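Local coordinates for protein alkyl hydroperoxide reductase AhpD (Deinococcus radiodurans R1, PDB 6K40) that probably has peroxiredoxin activity, helping to remove peroxides, as an AhpD-like member of the carboxymuconolactone decarboxylase family, at residues L58-Y63 with F174-R179; E80-V85 with V168-M173; G88-V93 with K138-P143. One frame throughout, in Å; residues are numbered along the deposited sequence.

Contact 1 closes the longest loop, joining helix 54-69 to helix 161-184 near the C terminus. Further along the chain, helix 76-90 enters both remaining contacts: its residues 80-85 meet 168-173 in contact 2, and its C-terminal end meets 138-143 in contact 3. The three loops are concentric, contact 3 lying within the span of contact 2 and contact 2 within that of contact 1, and none cross. Helix 161-184 thus meets helix 76-90 through 168-173 and helix 54-69 through the following turns, 174-179, while helix 127-141 is tied to the end of helix 76-90. Hydrogen bonds of Asn175 and Asn178 with Thr140 and Asn90 connect contacts 1 and 3.

Contact 1: residues L58-Y63 with F174-R179; sequences LAWWNY and FNMTNR
Trp60 presents the edge of its indole to the sulfur of Met176, a Met-aromatic contact, and to the methyl of Thr177, bridging helices 54-69 and 161-184 in the all-helical AhpD-like fold. The sulfur does not lie over the ring: Met176 SD is 4.8 Å from the centroid of the five-membered ring of Trp60 and 79° off the ring normal. Its nearest neighbour there is the pyrrole nitrogen, with Met176 SD at 3.9 Å from Trp60 NE1, and Trp60 CD1 follows closely. The two side chains run past one another in opposite directions. Trp60 CG stands anti to the backbone N (chi1 168°), which swings the indole out toward helix 161-184, and the thioether of Met176 bends to meet its rim.

Thr177 comes in at about a right angle to Trp60 and uses its methyl. Thr177 CG2 lies near the plane of the indole, 4.1 Å from Trp60 CZ2 and as far from Trp60 NE1, so methyl and sulfur share one edge of the ring system. No hydrogen bond crosses between the segments, and the contact is small. The indole also meets the ring of Phe64, the planes inclined by about 15°, and Thr177 reaches Cys95 on helix 93-107. A bound glycerol about 4 Å from the Thr177 side chain may mark a pocket. One turn along, Tyr63 OH hydrogen-bonds to Gln169 OE1 and adds a polar tie between the same helices.

On the far flank of helix 161-184, Arg179 folds back over its own turn and grips Asn175 twice. Arg179 NH1 donates to Asn175 O at 2.9 Å, and the same nitrogen reaches Asn175 OD1 at 3.1 Å, in the carbonyl plane and on a lone pair.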
loop_
_atom_site.group_PDB
_atom_site.type_symbol
_atom_site.label_atom_id
_atom_site.label_comp_id
_atom_site.label_asym_id
_atom_site.label_seq_id
_atom_site.Cartn_x
_atom_site.Cartn_y
_atom_site.Cartn_z
ATOM N N LEU A 58 -10.750 -20.857 -17.375
ATOM C CA LEU A 58 -9.604 -21.650 -17.809
ATOM C C LEU A 58 -8.840 -20.948 -18.925
ATOM O O LEU A 58 -7.602 -20.953 -18.937
ATOM C CB LEU A 58 -10.059 -23.044 -18.241
ATOM C CG LEU A 58 -10.450 -23.959 -17.078
ATOM C CD1 LEU A 58 -11.136 -25.220 -17.583
ATOM C CD2 LEU A 58 -9.235 -24.306 -16.226
ATOM N N ALA A 59 -9.554 -20.317 -19.861
ATOM C CA ALA A 59 -8.869 -19.537 -20.890
ATOM C C ALA A 59 -8.141 -18.339 -20.283
ATOM O O ALA A 59 -6.986 -18.047 -20.647
ATOM C CB ALA A 59 -9.869 -19.083 -21.951
ATOM N N TRP A 60 -8.800 -17.635 -19.355
ATOM C CA TRP A 60 -8.153 -16.524 -18.671
ATOM C C TRP A 60 -6.877 -16.977 -17.979
ATOM O O TRP A 60 -5.854 -16.292 -18.044
ATOM C CB TRP A 60 -9.103 -15.887 -17.655
ATOM C CG TRP A 60 -8.386 -14.941 -16.741
ATOM C CD1 TRP A 60 -8.138 -13.618 -16.965
ATOM C CD2 TRP A 60 -7.793 -15.252 -15.474
ATOM N NE1 TRP A 60 -7.435 -13.084 -15.912
ATOM C CE2 TRP A 60 -7.209 -14.067 -14.985
ATOM C CE3 TRP A 60 -7.700 -16.417 -14.707
ATOM C CZ2 TRP A 60 -6.543 -14.014 -13.763
ATOM C CZ3 TRP A 60 -7.039 -16.362 -13.497
ATOM C CH2 TRP A 60 -6.470 -15.169 -13.034
ATOM N N TRP A 61 -6.923 -18.126 -17.300
ATOM C CA TRP A 61 -5.747 -18.595 -16.579
ATOM C C TRP A 61 -4.642 -18.999 -17.539
ATOM O O TRP A 61 -3.469 -18.728 -17.280
ATOM C CB TRP A 61 -6.098 -19.764 -15.665
ATOM C CG TRP A 61 -4.881 -20.388 -15.040
ATOM C CD1 TRP A 61 -4.434 -21.667 -15.212
ATOM C CD2 TRP A 61 -3.949 -19.754 -14.154
ATOM N NE1 TRP A 61 -3.288 -21.869 -14.482
ATOM C CE2 TRP A 61 -2.967 -20.710 -13.826
ATOM C CE3 TRP A 61 -3.850 -18.470 -13.604
ATOM C CZ2 TRP A 61 -1.901 -20.426 -12.972
ATOM C CZ3 TRP A 61 -2.789 -18.189 -12.756
ATOM C CH2 TRP A 61 -1.830 -19.163 -12.449
ATOM N N ASN A 62 -4.995 -19.650 -18.648
ATOM C CA ASN A 62 -3.999 -19.963 -19.667
ATOM C C ASN A 62 -3.237 -18.705 -20.081
ATOM O O ASN A 62 -1.999 -18.649 -19.994
ATOM C CB ASN A 62 -4.692 -20.616 -20.863
ATOM C CG ASN A 62 -3.738 -20.975 -21.971
ATOM O OD1 ASN A 62 -2.935 -21.900 -21.844
ATOM N ND2 ASN A 62 -3.829 -20.254 -23.081
ATOM N N TYR A 63 -3.974 -17.661 -20.473
ATOM C CA TYR A 63 -3.316 -16.432 -20.918
ATOM C C TYR A 63 -2.516 -15.779 -19.790
ATOM O O TYR A 63 -1.344 -15.423 -19.972
ATOM C CB TYR A 63 -4.343 -15.452 -21.483
ATOM C CG TYR A 63 -3.748 -14.113 -21.872
ATOM C CD1 TYR A 63 -2.521 -14.036 -22.522
ATOM C CD2 TYR A 63 -4.412 -12.925 -21.592
ATOM C CE1 TYR A 63 -1.972 -12.817 -22.875
ATOM C CE2 TYR A 63 -3.870 -11.702 -21.950
ATOM C CZ TYR A 63 -2.651 -11.656 -22.588
ATOM O OH TYR A 63 -2.115 -10.439 -22.940
ATOM N N PHE A 174 -3.060 -6.323 -15.508
ATOM C CA PHE A 174 -3.345 -6.064 -14.107
ATOM C C PHE A 174 -4.387 -4.970 -13.948
ATOM O O PHE A 174 -5.154 -4.996 -12.980
ATOM C CB PHE A 174 -2.054 -5.760 -13.351
ATOM C CG PHE A 174 -1.328 -7.001 -12.950
ATOM C CD1 PHE A 174 -1.757 -7.740 -11.860
ATOM C CD2 PHE A 174 -0.271 -7.477 -13.705
ATOM C CE1 PHE A 174 -1.117 -8.908 -11.505
ATOM C CE2 PHE A 174 0.374 -8.645 -13.356
ATOM C CZ PHE A 174 -0.053 -9.366 -12.255
ATOM N N ASN A 175 -4.483 -4.050 -14.911
ATOM C CA ASN A 175 -5.643 -3.163 -14.935
ATOM C C ASN A 175 -6.942 -3.945 -15.092
ATOM O O ASN A 175 -8.006 -3.471 -14.677
ATOM C CB ASN A 175 -5.498 -2.134 -16.051
ATOM C CG ASN A 175 -4.812 -0.874 -15.582
ATOM O OD1 ASN A 175 -5.434 -0.012 -14.960
ATOM N ND2 ASN A 175 -3.518 -0.763 -15.863
ATOM N N MET A 176 -6.877 -5.138 -15.691
ATOM C CA MET A 176 -8.064 -5.989 -15.789
ATOM C C MET A 176 -8.320 -6.771 -14.499
ATOM O O MET A 176 -9.455 -6.814 -13.997
ATOM C CB MET A 176 -7.927 -6.968 -16.956
ATOM C CG MET A 176 -8.929 -8.105 -16.867
ATOM S SD MET A 176 -8.367 -9.690 -17.482
ATOM C CE MET A 176 -8.741 -9.523 -19.219
ATOM N N THR A 177 -7.278 -7.411 -13.959
ATOM C CA THR A 177 -7.474 -8.250 -12.778
ATOM C C THR A 177 -7.850 -7.415 -11.559
ATOM O O THR A 177 -8.650 -7.857 -10.726
ATOM C CB THR A 177 -6.222 -9.081 -12.485
ATOM O OG1 THR A 177 -5.115 -8.218 -12.189
ATOM C CG2 THR A 177 -5.882 -9.974 -13.673
ATOM N N ASN A 178 -7.286 -6.209 -11.434
ATOM C CA ASN A 178 -7.702 -5.301 -10.369
ATOM C C ASN A 178 -9.202 -5.056 -10.421
ATOM O O ASN A 178 -9.893 -5.118 -9.398
ATOM C CB ASN A 178 -6.948 -3.977 -10.484
ATOM C CG ASN A 178 -5.479 -4.108 -10.168
ATOM O OD1 ASN A 178 -4.710 -3.169 -10.371
ATOM N ND2 ASN A 178 -5.075 -5.274 -9.675
ATOM N N ARG A 179 -9.724 -4.778 -11.615
ATOM C CA ARG A 179 -11.139 -4.464 -11.740
ATOM C C ARG A 179 -12.002 -5.676 -11.422
ATOM O O ARG A 179 -13.000 -5.558 -10.704
ATOM C CB ARG A 179 -11.428 -3.919 -13.137
ATOM C CG ARG A 179 -11.098 -2.442 -13.242
ATOM C CD ARG A 179 -10.923 -1.970 -14.668
ATOM N NE ARG A 179 -10.753 -0.523 -14.699
ATOM C CZ ARG A 179 -9.576 0.091 -14.708
ATOM N NH1 ARG A 179 -8.453 -0.619 -14.703
ATOM N NH2 ARG A 179 -9.522 1.417 -14.727
#

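Contact 2: residues E80-V85 with V168-M173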
loop_
_atom_site.group_PDB
_atom_site.type_symbol
_atom_site.label_atom_id
_atom_site.label_comp_id
_atom_site.label_asym_id
_atom_site.label_seq_id
_atom_site.Cartn_x
_atom_site.Cartn_y
_atom_site.Cartn_z
ATOM N N GLU A 80 6.436 -8.587 -11.571
ATOM C CA GLU A 80 5.827 -8.343 -10.268
ATOM C C GLU A 80 5.968 -6.889 -9.846
ATOM O O GLU A 80 5.093 -6.365 -9.152
ATOM C CB GLU A 80 6.436 -9.269 -9.212
ATOM C CG GLU A 80 6.236 -10.760 -9.488
ATOM C CD GLU A 80 4.773 -11.157 -9.663
ATOM O OE1 GLU A 80 3.886 -10.460 -9.121
ATOM O OE2 GLU A 80 4.515 -12.182 -10.333
ATOM N N LEU A 81 7.037 -6.214 -10.270
ATOM C CA LEU A 81 7.151 -4.781 -10.019
ATOM C C LEU A 81 6.009 -4.028 -10.689
ATOM O O LEU A 81 5.327 -3.202 -10.058
ATOM C CB LEU A 81 8.507 -4.280 -10.521
ATOM C CG LEU A 81 8.850 -2.798 -10.393
ATOM C CD1 LEU A 81 9.111 -2.447 -8.943
ATOM C CD2 LEU A 81 10.064 -2.459 -11.246
ATOM N N LEU A 82 5.774 -4.324 -11.969
ATOM C CA LEU A 82 4.646 -3.725 -12.677
ATOM C C LEU A 82 3.323 -4.052 -11.988
ATOM O O LEU A 82 2.474 -3.171 -11.787
ATOM C CB LEU A 82 4.633 -4.204 -14.130
ATOM C CG LEU A 82 5.844 -3.797 -14.976
ATOM C CD1 LEU A 82 5.793 -4.444 -16.354
ATOM C CD2 LEU A 82 5.929 -2.283 -15.092
ATOM N N ALA A 83 3.136 -5.322 -11.619
ATOM C CA ALA A 83 1.903 -5.748 -10.961
ATOM C C ALA A 83 1.661 -4.970 -9.675
ATOM O O ALA A 83 0.543 -4.517 -9.410
ATOM C CB ALA A 83 1.972 -7.243 -10.663
ATOM N N VAL A 84 2.704 -4.823 -8.859
ATOM C CA VAL A 84 2.574 -4.149 -7.573
ATOM C C VAL A 84 2.240 -2.678 -7.773
ATOM O O VAL A 84 1.361 -2.132 -7.093
ATOM C CB VAL A 84 3.861 -4.346 -6.751
ATOM C CG1 VAL A 84 3.940 -3.339 -5.624
ATOM C CG2 VAL A 84 3.932 -5.768 -6.210
ATOM N N VAL A 85 2.911 -2.016 -8.723
ATOM C CA VAL A 85 2.622 -0.602 -8.967
ATOM C C VAL A 85 1.171 -0.425 -9.399
ATOM O O VAL A 85 0.436 0.417 -8.858
ATOM C CB VAL A 85 3.592 -0.025 -10.013
ATOM C CG1 VAL A 85 3.095 1.330 -10.508
ATOM C CG2 VAL A 85 4.988 0.100 -9.427
ATOM N N VAL A 168 3.614 -3.867 -21.722
ATOM C CA VAL A 168 2.308 -3.261 -21.957
ATOM C C VAL A 168 1.202 -4.258 -21.642
ATOM O O VAL A 168 0.205 -3.921 -20.988
ATOM C CB VAL A 168 2.213 -2.742 -23.405
ATOM C CG1 VAL A 168 0.801 -2.287 -23.717
ATOM C CG2 VAL A 168 3.192 -1.608 -23.626
ATOM N N GLN A 169 1.371 -5.506 -22.090
ATOM C CA GLN A 169 0.397 -6.547 -21.790
ATOM C C GLN A 169 0.245 -6.752 -20.290
ATOM O O GLN A 169 -0.871 -6.914 -19.795
ATOM C CB GLN A 169 0.810 -7.856 -22.459
ATOM C CG GLN A 169 0.105 -8.145 -23.764
ATOM C CD GLN A 169 0.716 -9.322 -24.484
ATOM O OE1 GLN A 169 0.015 -10.251 -24.881
ATOM N NE2 GLN A 169 2.032 -9.294 -24.657
ATOM N N VAL A 170 1.353 -6.748 -19.551
ATOM C CA VAL A 170 1.278 -6.987 -18.111
ATOM C C VAL A 170 0.550 -5.840 -17.412
ATOM O O VAL A 170 -0.322 -6.062 -16.560
ATOM C CB VAL A 170 2.687 -7.210 -17.534
ATOM C CG1 VAL A 170 2.660 -7.163 -16.010
ATOM C CG2 VAL A 170 3.243 -8.540 -18.021
ATOM N N ILE A 171 0.896 -4.598 -17.760
ATOM C CA ILE A 171 0.234 -3.444 -17.151
ATOM C C ILE A 171 -1.267 -3.491 -17.417
ATOM O O ILE A 171 -2.091 -3.317 -16.504
ATOM C CB ILE A 171 0.856 -2.131 -17.662
ATOM C CG1 ILE A 171 2.303 -2.004 -17.181
ATOM C CG2 ILE A 171 0.023 -0.934 -17.206
ATOM C CD1 ILE A 171 3.166 -1.106 -18.055
ATOM N N ALA A 172 -1.648 -3.753 -18.669
ATOM C CA ALA A 172 -3.067 -3.779 -19.007
ATOM C C ALA A 172 -3.772 -4.973 -18.364
ATOM O O ALA A 172 -4.925 -4.866 -17.919
ATOM C CB ALA A 172 -3.222 -3.780 -20.528
ATOM N N MET A 173 -3.084 -6.113 -18.268
ATOM C CA MET A 173 -3.674 -7.298 -17.658
ATOM C C MET A 173 -3.914 -7.095 -16.172
ATOM O O MET A 173 -4.892 -7.611 -15.622
ATOM C CB MET A 173 -2.760 -8.502 -17.897
ATOM C CG MET A 173 -3.141 -9.786 -17.168
ATOM S SD MET A 173 -4.849 -10.320 -17.401
ATOM C CE MET A 173 -5.027 -10.213 -19.175
#
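Helices 76-90 and 161-184 approach closely, with the CA atoms of Leu82 and Ile171 only 6.3 Å apart, and no hydrogen bond joins the two segments. Leu82 is the central side chain and is divided between two partners. Leu82 CB lies 4.0 Å from Val170 CG1, and its CD1 touches the same methyl, the two side chains crossing at about a right angle. The other branch turns to the isoleucine: Leu82 CD2 meets Ile171 CG1 at 4.2 Å. With chi1 at 168°, Val170 turns CG1 away from its own N and onto the leucine, whereas the side chain of Ile171 leaves its backbone across the line to helix 76-90, and its outer part comes near.

All three residues are buried. Val170 also leans on Leu67 of helix 54-69, and Ile171 on Ala136 and Leu139 of helix 127-141, so the contact lies where helices 54-69, 76-90, 127-141 and 161-184 meet. From another side of helix 76-90, Glu80 OE1 hydrogen-bonds to His99 ND1. Glu80 and His99, with the Cys-X-X-Cys motif that begins at Cys92, match the pattern of AhpD-like active sites and probably serve the same role here.

Contact 3: residues G88-V93 with K138-P143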
loop_
_atom_site.group_PDB
_atom_site.type_symbol
_atom_site.label_atom_id
_atom_site.label_comp_id
_atom_site.label_asym_id
_atom_site.label_seq_id
_atom_site.Cartn_x
_atom_site.Cartn_y
_atom_site.Cartn_z
ATOM N N GLY A 88 -1.356 -1.141 -6.564
ATOM C CA GLY A 88 -1.408 -0.035 -5.626
ATOM C C GLY A 88 -2.171 1.152 -6.176
ATOM O O GLY A 88 -2.932 1.801 -5.453
ATOM N N LEU A 89 -1.992 1.443 -7.466
ATOM C CA LEU A 89 -2.694 2.572 -8.069
ATOM C C LEU A 89 -4.201 2.337 -8.105
ATOM O O LEU A 89 -4.985 3.231 -7.767
ATOM C CB LEU A 89 -2.162 2.826 -9.477
ATOM C CG LEU A 89 -0.787 3.478 -9.523
ATOM C CD1 LEU A 89 -0.317 3.584 -10.959
ATOM C CD2 LEU A 89 -0.835 4.846 -8.850
ATOM N N ASN A 90 -4.625 1.142 -8.518
ATOM C CA ASN A 90 -6.047 0.829 -8.567
ATOM C C ASN A 90 -6.611 0.439 -7.210
ATOM O O ASN A 90 -7.834 0.295 -7.082
ATOM C CB ASN A 90 -6.305 -0.290 -9.579
ATOM C CG ASN A 90 -6.099 0.166 -11.012
ATOM O OD1 ASN A 90 -6.510 1.262 -11.389
ATOM N ND2 ASN A 90 -5.456 -0.675 -11.817
ATOM N N ARG A 91 -5.755 0.275 -6.202
ATOM C CA ARG A 91 -6.179 -0.056 -4.842
ATOM C C ARG A 91 -6.939 -1.378 -4.802
ATOM O O ARG A 91 -8.057 -1.466 -4.289
ATOM C CB ARG A 91 -7.006 1.080 -4.230
ATOM C CG ARG A 91 -6.211 2.358 -4.044
ATOM C CD ARG A 91 -7.087 3.508 -3.608
ATOM N NE ARG A 91 -7.604 3.320 -2.257
ATOM C CZ ARG A 91 -8.627 4.003 -1.755
ATOM N NH1 ARG A 91 -9.241 4.919 -2.494
ATOM N NH2 ARG A 91 -9.037 3.771 -0.514
ATOM N N CYS A 92 -6.316 -2.419 -5.344
ATOM C CA CYS A 92 -6.872 -3.763 -5.300
ATOM C C CYS A 92 -6.132 -4.570 -4.240
ATOM O O CYS A 92 -4.934 -4.837 -4.386
ATOM C CB CYS A 92 -6.763 -4.434 -6.670
ATOM S SG CYS A 92 -7.260 -6.160 -6.668
ATOM N N VAL A 93 -6.848 -4.958 -3.181
ATOM C CA VAL A 93 -6.204 -5.615 -2.047
ATOM C C VAL A 93 -5.698 -6.998 -2.436
ATOM O O VAL A 93 -4.588 -7.393 -2.062
ATOM C CB VAL A 93 -7.165 -5.680 -0.849
ATOM C CG1 VAL A 93 -6.611 -6.592 0.233
ATOM C CG2 VAL A 93 -7.418 -4.286 -0.299
ATOM N N LYS A 138 1.467 5.913 -15.856
ATOM C CA LYS A 138 0.768 6.693 -16.869
ATOM C C LYS A 138 -0.280 5.852 -17.588
ATOM O O LYS A 138 -1.405 6.313 -17.814
ATOM C CB LYS A 138 1.755 7.292 -17.871
ATOM C CG LYS A 138 1.173 8.485 -18.613
ATOM C CD LYS A 138 1.926 8.823 -19.888
ATOM C CE LYS A 138 1.061 9.685 -20.800
ATOM N NZ LYS A 138 1.853 10.543 -21.721
ATOM N N LEU A 139 0.066 4.609 -17.945
ATOM C CA LEU A 139 -0.875 3.757 -18.664
ATOM C C LEU A 139 -2.058 3.359 -17.791
ATOM O O LEU A 139 -3.160 3.136 -18.306
ATOM C CB LEU A 139 -0.161 2.515 -19.202
ATOM C CG LEU A 139 -0.954 1.603 -20.146
ATOM C CD1 LEU A 139 -1.528 2.385 -21.318
ATOM C CD2 LEU A 139 -0.088 0.459 -20.646
ATOM N N THR A 140 -1.856 3.273 -16.474
ATOM C CA THR A 140 -2.962 2.950 -15.581
ATOM C C THR A 140 -3.872 4.152 -15.358
ATOM O O THR A 140 -5.101 4.019 -15.405
ATOM C CB THR A 140 -2.430 2.439 -14.241
ATOM O OG1 THR A 140 -1.668 1.244 -14.450
ATOM C CG2 THR A 140 -3.581 2.135 -13.287
ATOM N N LEU A 141 -3.294 5.328 -15.122
ATOM C CA LEU A 141 -4.088 6.476 -14.707
ATOM C C LEU A 141 -4.570 7.336 -15.866
ATOM O O LEU A 141 -5.657 7.917 -15.780
ATOM C CB LEU A 141 -3.279 7.346 -13.740
ATOM C CG LEU A 141 -2.885 6.696 -12.414
ATOM C CD1 LEU A 141 -2.121 7.683 -11.543
ATOM C CD2 LEU A 141 -4.115 6.174 -11.688
ATOM N N ARG A 142 -3.810 7.420 -16.955
ATOM C CA ARG A 142 -4.145 8.292 -18.084
ATOM C C ARG A 142 -3.974 7.553 -19.406
ATOM O O ARG A 142 -3.166 7.951 -20.250
ATOM C CB ARG A 142 -3.285 9.555 -18.056
ATOM C CG ARG A 142 -3.522 10.451 -16.851
ATOM C CD ARG A 142 -2.499 11.575 -16.784
ATOM N NE ARG A 142 -1.191 11.113 -16.326
ATOM C CZ ARG A 142 -0.046 11.361 -16.954
ATOM N NH1 ARG A 142 -0.040 12.068 -18.078
ATOM N NH2 ARG A 142 1.097 10.904 -16.460
ATOM N N PRO A 143 -4.739 6.479 -19.632
ATOM C CA PRO A 143 -4.546 5.702 -20.870
ATOM C C PRO A 143 -4.788 6.499 -22.140
ATOM O O PRO A 143 -4.192 6.187 -23.177
ATOM C CB PRO A 143 -5.560 4.557 -20.725
ATOM C CG PRO A 143 -6.594 5.083 -19.792
ATOM C CD PRO A 143 -5.847 5.947 -18.819
HETATM O O HOH W 1 -6.962 2.570 -13.749
#
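Leu89 meets Thr140 and Leu141 where the C-terminal ends of helices 76-90 and 127-141 come together. Followed outward, Leu89 CB already makes contact, 4.1 Å from Thr140 CG2. Beyond CG the two methyls part company. CD1 settles against the threonine, with Leu89 CD1 4.1 Å from Thr140 CB. CD2 goes to the neighbouring leucine, where Leu89 CD2 and Leu141 CD1 are also 4.1 Å apart, and those side chains cross at about a right angle.

The side chains of Asn90 and Thr140 come at each other from opposite directions. The methyl Thr140 CG2 rests against the Asn90 amide, 3.6 Å from Asn90 OD1 and nearly as close to Asn90 ND2, which puts a methyl rather than the hydroxyl against this polar group. The amide is held from elsewhere: Asn90 ND2 hydrogen-bonds to Asn178 OD1 and Asn175 OD1, while Thr140 OG1 pairs with Ala136 O in its own helix and with Asn175 ND2. A water 2.7 Å from Asn90 OD1 and 2.9 Å from Thr140 O is placed to bridge them.

Just beyond, Arg91 with its positive phi ends helix 76-90 in a Schellman motif, and Cys92 takes the N-cap position of helix 93-107. Arg91 NH2 forms a salt bridge with Glu137 of the second subunit, whose Arg91 packs on Leu89. The contact sits between helices 76-90 and 127-141, beside helix 161-184, with Leu89 and Arg91 touching the second subunit.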